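Local structure of TRAP dicarboxylate transporter-DctP subunit (4PFI) at residues W162-F174 / V302-A315. The protein probably binds a small organic acid in the periplasm as the solute-binding component of a TRAP transporter and delivers it to the membrane permease. Residues are numbered along the deposited sequence; the frame is centred on the assembly and turned at random.
Sequences WTANNPLRTPSDF and VRLTEDERAAFRDA
Arg169 and Glu308 form a long salt bridge, NH1 of Arg169 lying 3.3 Å from OE2 of Glu308; the hydrogen bond within it is weak, and the guanidinium and carboxylate planes are turned 43° apart. The other carboxylate oxygen, OE1, faces back to the helix start and accepts from Thr305 N at 3.1 Å, while Glu308 N donates to Thr305 OG1: a capping box at the N-terminus of helix 306-316. Replacing Glu308 by alanine is likely to leave the Arg169 guanidinium without this charge partner and Thr305 N without its capping acceptor. A water donates to Arg169 O and to Glu308 O, tying the loop to the first turn of the helix. The loop is braced from within by Asp173, whose OD2 accepts from both Arg169 N, on its anti lone pair, and Thr170 N, from above the carboxylate plane. Val302 CG1 lies over one face of the guanidinium, offset toward its rim, 3.6 Å from Arg169 NH2.

Deeper in, the Phe312 ring is clamped between two partners. Pro171 CD sits over one face in a CH-pi contact, 4.0 Å from the ring centroid, and the edge of Trp162 meets the opposite face, T-shaped, with planes at 78°. With CG anti to its carbonyl carbon (chi1 -82°), Phe312 reaches the loop, where Phe174 meets it rim to rim, CE2 3.5 Å from Phe312 CE1. Tyr194 extends this aromatic cluster. One turn along the helix from Ala311, Ala315 CB meets Pro171 CG at 4.0 Å. Strand 236-239 pairs with both strands 149-164 and 300-303; beyond this sheet the contact joins the loop after strand 149-164 to the capped helix following strand 300-303, within one lobe of the family 7 solute-binding fold.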
loop_
_atom_site.group_PDB
_atom_site.type_symbol
_atom_site.label_atom_id
_atom_site.label_comp_id
_atom_site.label_asym_id
_atom_site.label_seq_id
_atom_site.Cartn_x
_atom_site.Cartn_y
_atom_site.Cartn_z
ATOM N N TRP A 162 1.016 6.354 12.178
ATOM C CA TRP A 162 2.350 6.762 12.608
ATOM C C TRP A 162 2.599 6.279 14.046
ATOM O O TRP A 162 1.686 6.309 14.869
ATOM C CB TRP A 162 2.466 8.281 12.599
ATOM C CG TRP A 162 2.238 8.944 11.285
ATOM C CD1 TRP A 162 2.226 8.359 10.068
ATOM C CD2 TRP A 162 2.011 10.332 11.061
ATOM N NE1 TRP A 162 2.018 9.301 9.078
ATOM C CE2 TRP A 162 1.876 10.524 9.670
ATOM C CE3 TRP A 162 1.899 11.440 11.897
ATOM C CZ2 TRP A 162 1.641 11.762 9.104
ATOM C CZ3 TRP A 162 1.663 12.678 11.328
ATOM C CH2 TRP A 162 1.544 12.827 9.949
ATOM N N THR A 163 3.816 5.832 14.351
ATOM C CA THR A 163 4.213 5.585 15.729
ATOM C C THR A 163 5.494 6.352 16.037
ATOM O O THR A 163 6.296 6.658 15.147
ATOM C CB THR A 163 4.473 4.072 16.039
ATOM O OG1 THR A 163 5.607 3.599 15.311
ATOM C CG2 THR A 163 3.321 3.229 15.655
ATOM N N ALA A 164 5.651 6.657 17.318
ATOM C CA ALA A 164 6.823 7.282 17.846
ATOM C C ALA A 164 6.745 7.204 19.375
ATOM O O ALA A 164 5.832 6.591 19.943
ATOM C CB ALA A 164 6.901 8.724 17.388
ATOM N N ASN A 165 7.716 7.839 20.032
ATOM C CA ASN A 165 7.686 7.952 21.473
ATOM C C ASN A 165 7.198 9.312 21.953
ATOM O O ASN A 165 7.466 9.709 23.079
ATOM C CB ASN A 165 9.028 7.558 22.062
ATOM C CG ASN A 165 9.178 6.069 22.132
ATOM O OD1 ASN A 165 8.207 5.357 22.400
ATOM N ND2 ASN A 165 10.373 5.575 21.859
ATOM N N ASN A 166 6.465 10.004 21.082
ATOM C CA ASN A 166 5.746 11.222 21.434
ATOM C C ASN A 166 4.639 11.427 20.417
ATOM O O ASN A 166 4.651 10.792 19.370
ATOM C CB ASN A 166 6.689 12.441 21.458
ATOM C CG ASN A 166 7.600 12.505 20.252
ATOM O OD1 ASN A 166 8.715 11.957 20.250
ATOM N ND2 ASN A 166 7.123 13.144 19.200
ATOM N N PRO A 167 3.669 12.297 20.717
ATOM C CA PRO A 167 2.605 12.525 19.728
ATOM C C PRO A 167 3.135 13.312 18.537
ATOM O O PRO A 167 4.089 14.054 18.692
ATOM C CB PRO A 167 1.547 13.343 20.492
ATOM C CG PRO A 167 1.954 13.275 21.960
ATOM C CD PRO A 167 3.460 13.081 21.946
ATOM N N LEU A 168 2.535 13.132 17.366
ATOM C CA LEU A 168 2.972 13.819 16.164
ATOM C C LEU A 168 1.816 14.708 15.681
ATOM O O LEU A 168 1.147 14.388 14.696
ATOM C CB LEU A 168 3.382 12.810 15.101
ATOM C CG LEU A 168 4.582 11.935 15.490
ATOM C CD1 LEU A 168 4.682 10.693 14.622
ATOM C CD2 LEU A 168 5.892 12.725 15.414
ATOM N N ARG A 169 1.584 15.812 16.404
ATOM C CA ARG A 169 0.430 16.669 16.159
ATOM C C ARG A 169 0.700 17.813 15.187
ATOM O O ARG A 169 -0.220 18.297 14.540
ATOM C CB ARG A 169 -0.070 17.259 17.476
ATOM C CG ARG A 169 -0.551 16.228 18.461
ATOM C CD ARG A 169 -0.734 16.848 19.852
ATOM N NE ARG A 169 -1.356 15.898 20.764
ATOM C CZ ARG A 169 -2.629 15.522 20.675
ATOM N NH1 ARG A 169 -3.400 16.031 19.713
ATOM N NH2 ARG A 169 -3.121 14.631 21.537
ATOM N N THR A 170 1.949 18.261 15.112
ATOM C CA THR A 170 2.328 19.329 14.180
ATOM C C THR A 170 3.619 18.939 13.471
ATOM O O THR A 170 4.353 18.097 13.961
ATOM C CB THR A 170 2.535 20.676 14.893
ATOM O OG1 THR A 170 3.720 20.611 15.696
ATOM C CG2 THR A 170 1.352 20.992 15.781
ATOM N N PRO A 171 3.882 19.533 12.301
ATOM C CA PRO A 171 5.149 19.308 11.598
ATOM C C PRO A 171 6.329 19.538 12.515
ATOM O O PRO A 171 7.319 18.805 12.439
ATOM C CB PRO A 171 5.124 20.369 10.492
ATOM C CG PRO A 171 3.676 20.603 10.234
ATOM C CD PRO A 171 2.988 20.436 11.551
ATOM N N SER A 172 6.221 20.531 13.388
ATOM C CA SER A 172 7.276 20.803 14.346
ATOM C C SER A 172 7.697 19.542 15.156
ATOM O O SER A 172 8.866 19.403 15.518
ATOM C CB SER A 172 6.835 21.908 15.303
ATOM O OG SER A 172 7.803 22.050 16.329
ATOM N N ASP A 173 6.753 18.638 15.445
ATOM C CA ASP A 173 7.059 17.404 16.176
ATOM C C ASP A 173 7.981 16.428 15.414
ATOM O O ASP A 173 8.585 15.533 16.023
ATOM C CB ASP A 173 5.767 16.681 16.559
ATOM C CG ASP A 173 4.949 17.446 17.603
ATOM O OD1 ASP A 173 5.558 18.191 18.414
ATOM O OD2 ASP A 173 3.699 17.306 17.613
ATOM N N PHE A 174 8.080 16.594 14.103
ATOM C CA PHE A 174 8.938 15.766 13.250
ATOM C C PHE A 174 10.378 16.294 13.167
ATOM O O PHE A 174 11.274 15.551 12.757
ATOM C CB PHE A 174 8.368 15.679 11.822
ATOM C CG PHE A 174 7.244 14.707 11.673
ATOM C CD1 PHE A 174 7.504 13.367 11.458
ATOM C CD2 PHE A 174 5.924 15.125 11.762
ATOM C CE1 PHE A 174 6.474 12.455 11.348
ATOM C CE2 PHE A 174 4.885 14.218 11.634
ATOM C CZ PHE A 174 5.157 12.886 11.436
ATOM N N VAL A 302 -3.823 8.675 19.225
ATOM C CA VAL A 302 -4.101 10.085 19.011
ATOM C C VAL A 302 -4.697 10.240 17.620
ATOM O O VAL A 302 -4.048 9.874 16.663
ATOM C CB VAL A 302 -2.793 10.920 19.110
ATOM C CG1 VAL A 302 -3.062 12.367 18.700
ATOM C CG2 VAL A 302 -2.195 10.842 20.531
ATOM N N ARG A 303 -5.934 10.713 17.501
ATOM C CA ARG A 303 -6.484 11.054 16.176
ATOM C C ARG A 303 -6.370 12.550 15.992
ATOM O O ARG A 303 -6.894 13.297 16.789
ATOM C CB ARG A 303 -7.947 10.626 16.008
ATOM C CG ARG A 303 -8.205 9.271 16.660
ATOM C CD ARG A 303 -9.049 8.329 15.819
ATOM N NE ARG A 303 -9.027 6.980 16.399
ATOM C CZ ARG A 303 -9.005 5.858 15.684
ATOM N NH1 ARG A 303 -8.973 4.676 16.292
ATOM N NH2 ARG A 303 -9.015 5.927 14.337
ATOM N N LEU A 304 -5.656 12.978 14.957
ATOM C CA LEU A 304 -5.490 14.404 14.697
ATOM C C LEU A 304 -6.837 15.081 14.409
ATOM O O LEU A 304 -7.715 14.486 13.771
ATOM C CB LEU A 304 -4.533 14.625 13.531
ATOM C CG LEU A 304 -3.093 14.144 13.748
ATOM C CD1 LEU A 304 -2.218 14.637 12.592
ATOM C CD2 LEU A 304 -2.503 14.556 15.109
ATOM N N THR A 305 -6.998 16.304 14.903
ATOM C CA THR A 305 -8.154 17.143 14.574
ATOM C C THR A 305 -8.030 17.643 13.147
ATOM O O THR A 305 -6.951 17.585 12.564
ATOM C CB THR A 305 -8.211 18.395 15.443
ATOM O OG1 THR A 305 -7.036 19.187 15.191
ATOM C CG2 THR A 305 -8.311 18.035 16.927
ATOM N N GLU A 306 -9.123 18.146 12.591
ATOM C CA GLU A 306 -9.100 18.710 11.237
ATOM C C GLU A 306 -8.099 19.864 11.119
ATOM O O GLU A 306 -7.402 19.967 10.118
ATOM C CB GLU A 306 -10.503 19.137 10.806
ATOM C CG GLU A 306 -11.406 17.949 10.493
ATOM C CD GLU A 306 -10.801 16.981 9.462
ATOM O OE1 GLU A 306 -10.499 17.418 8.321
ATOM O OE2 GLU A 306 -10.619 15.781 9.796
ATOM N N ASP A 307 -8.000 20.701 12.147
ATOM C CA ASP A 307 -7.017 21.781 12.143
ATOM C C ASP A 307 -5.587 21.246 12.055
ATOM O O ASP A 307 -4.766 21.761 11.304
ATOM C CB ASP A 307 -7.155 22.641 13.398
ATOM C CG ASP A 307 -8.336 23.588 13.328
ATOM O OD1 ASP A 307 -9.105 23.508 12.343
ATOM O OD2 ASP A 307 -8.505 24.400 14.270
ATOM N N GLU A 308 -5.290 20.217 12.832
ATOM C CA GLU A 308 -3.947 19.651 12.845
ATOM C C GLU A 308 -3.651 19.004 11.490
ATOM O O GLU A 308 -2.554 19.129 10.964
ATOM C CB GLU A 308 -3.784 18.660 14.013
ATOM C CG GLU A 308 -3.700 19.329 15.380
ATOM C CD GLU A 308 -3.882 18.353 16.566
ATOM O OE1 GLU A 308 -4.513 17.278 16.420
ATOM O OE2 GLU A 308 -3.380 18.663 17.668
ATOM N N ARG A 309 -4.641 18.337 10.912
ATOM C CA ARG A 309 -4.458 17.715 9.614
ATOM C C ARG A 309 -4.194 18.776 8.560
ATOM O O ARG A 309 -3.326 18.613 7.700
ATOM C CB ARG A 309 -5.678 16.881 9.239
ATOM C CG ARG A 309 -5.842 15.701 10.177
ATOM C CD ARG A 309 -7.013 14.793 9.829
ATOM N NE ARG A 309 -6.767 14.046 8.597
ATOM C CZ ARG A 309 -7.470 14.182 7.483
ATOM N NH1 ARG A 309 -8.491 15.034 7.426
ATOM N NH2 ARG A 309 -7.160 13.455 6.423
ATOM N N ALA A 310 -4.957 19.864 8.644
ATOM C CA ALA A 310 -4.872 20.951 7.682
ATOM C C ALA A 310 -3.468 21.542 7.703
ATOM O O ALA A 310 -2.937 21.901 6.663
ATOM C CB ALA A 310 -5.904 22.010 7.988
ATOM N N ALA A 311 -2.858 21.608 8.882
ATOM C CA ALA A 311 -1.505 22.128 8.999
ATOM C C ALA A 311 -0.469 21.216 8.292
ATOM O O ALA A 311 0.493 21.700 7.682
ATOM C CB ALA A 311 -1.136 22.353 10.480
ATOM N N PHE A 312 -0.672 19.905 8.370
ATOM C CA PHE A 312 0.228 18.954 7.734
ATOM C C PHE A 312 0.024 18.988 6.237
ATOM O O PHE A 312 0.968 18.807 5.475
ATOM C CB PHE A 312 -0.017 17.527 8.241
ATOM C CG PHE A 312 0.649 17.210 9.548
ATOM C CD1 PHE A 312 2.027 17.070 9.620
ATOM C CD2 PHE A 312 -0.096 16.973 10.693
ATOM C CE1 PHE A 312 2.643 16.750 10.821
ATOM C CE2 PHE A 312 0.539 16.646 11.913
ATOM C CZ PHE A 312 1.896 16.539 11.970
ATOM N N ARG A 313 -1.222 19.180 5.816
ATOM C CA ARG A 313 -1.537 19.278 4.389
ATOM C C ARG A 313 -0.727 20.434 3.779
ATOM O O ARG A 313 0.010 20.258 2.790
ATOM C CB ARG A 313 -3.037 19.505 4.191
ATOM C CG ARG A 313 -3.575 19.103 2.812
ATOM C CD ARG A 313 -5.089 19.386 2.694
ATOM N NE ARG A 313 -5.783 19.128 3.970
ATOM C CZ ARG A 313 -6.684 18.162 4.192
ATOM N NH1 ARG A 313 -7.063 17.331 3.208
ATOM N NH2 ARG A 313 -7.223 18.038 5.405
ATOM N N ASP A 314 -0.836 21.602 4.416
ATOM C CA ASP A 314 -0.145 22.802 3.964
ATOM C C ASP A 314 1.341 22.491 3.826
ATOM O O ASP A 314 1.952 22.784 2.796
ATOM C CB ASP A 314 -0.400 23.970 4.927
ATOM C CG ASP A 314 -1.887 24.396 4.972
ATOM O OD1 ASP A 314 -2.658 24.004 4.061
ATOM O OD2 ASP A 314 -2.296 25.129 5.914
ATOM N N ALA A 315 1.896 21.812 4.823
ATOM C CA ALA A 315 3.333 21.550 4.848
ATOM C C ALA A 315 3.752 20.360 3.978
ATOM O O ALA A 315 4.942 20.165 3.724
ATOM C CB ALA A 315 3.817 21.377 6.295
HETATM O O HOH W 1 -0.557 19.915 12.673
#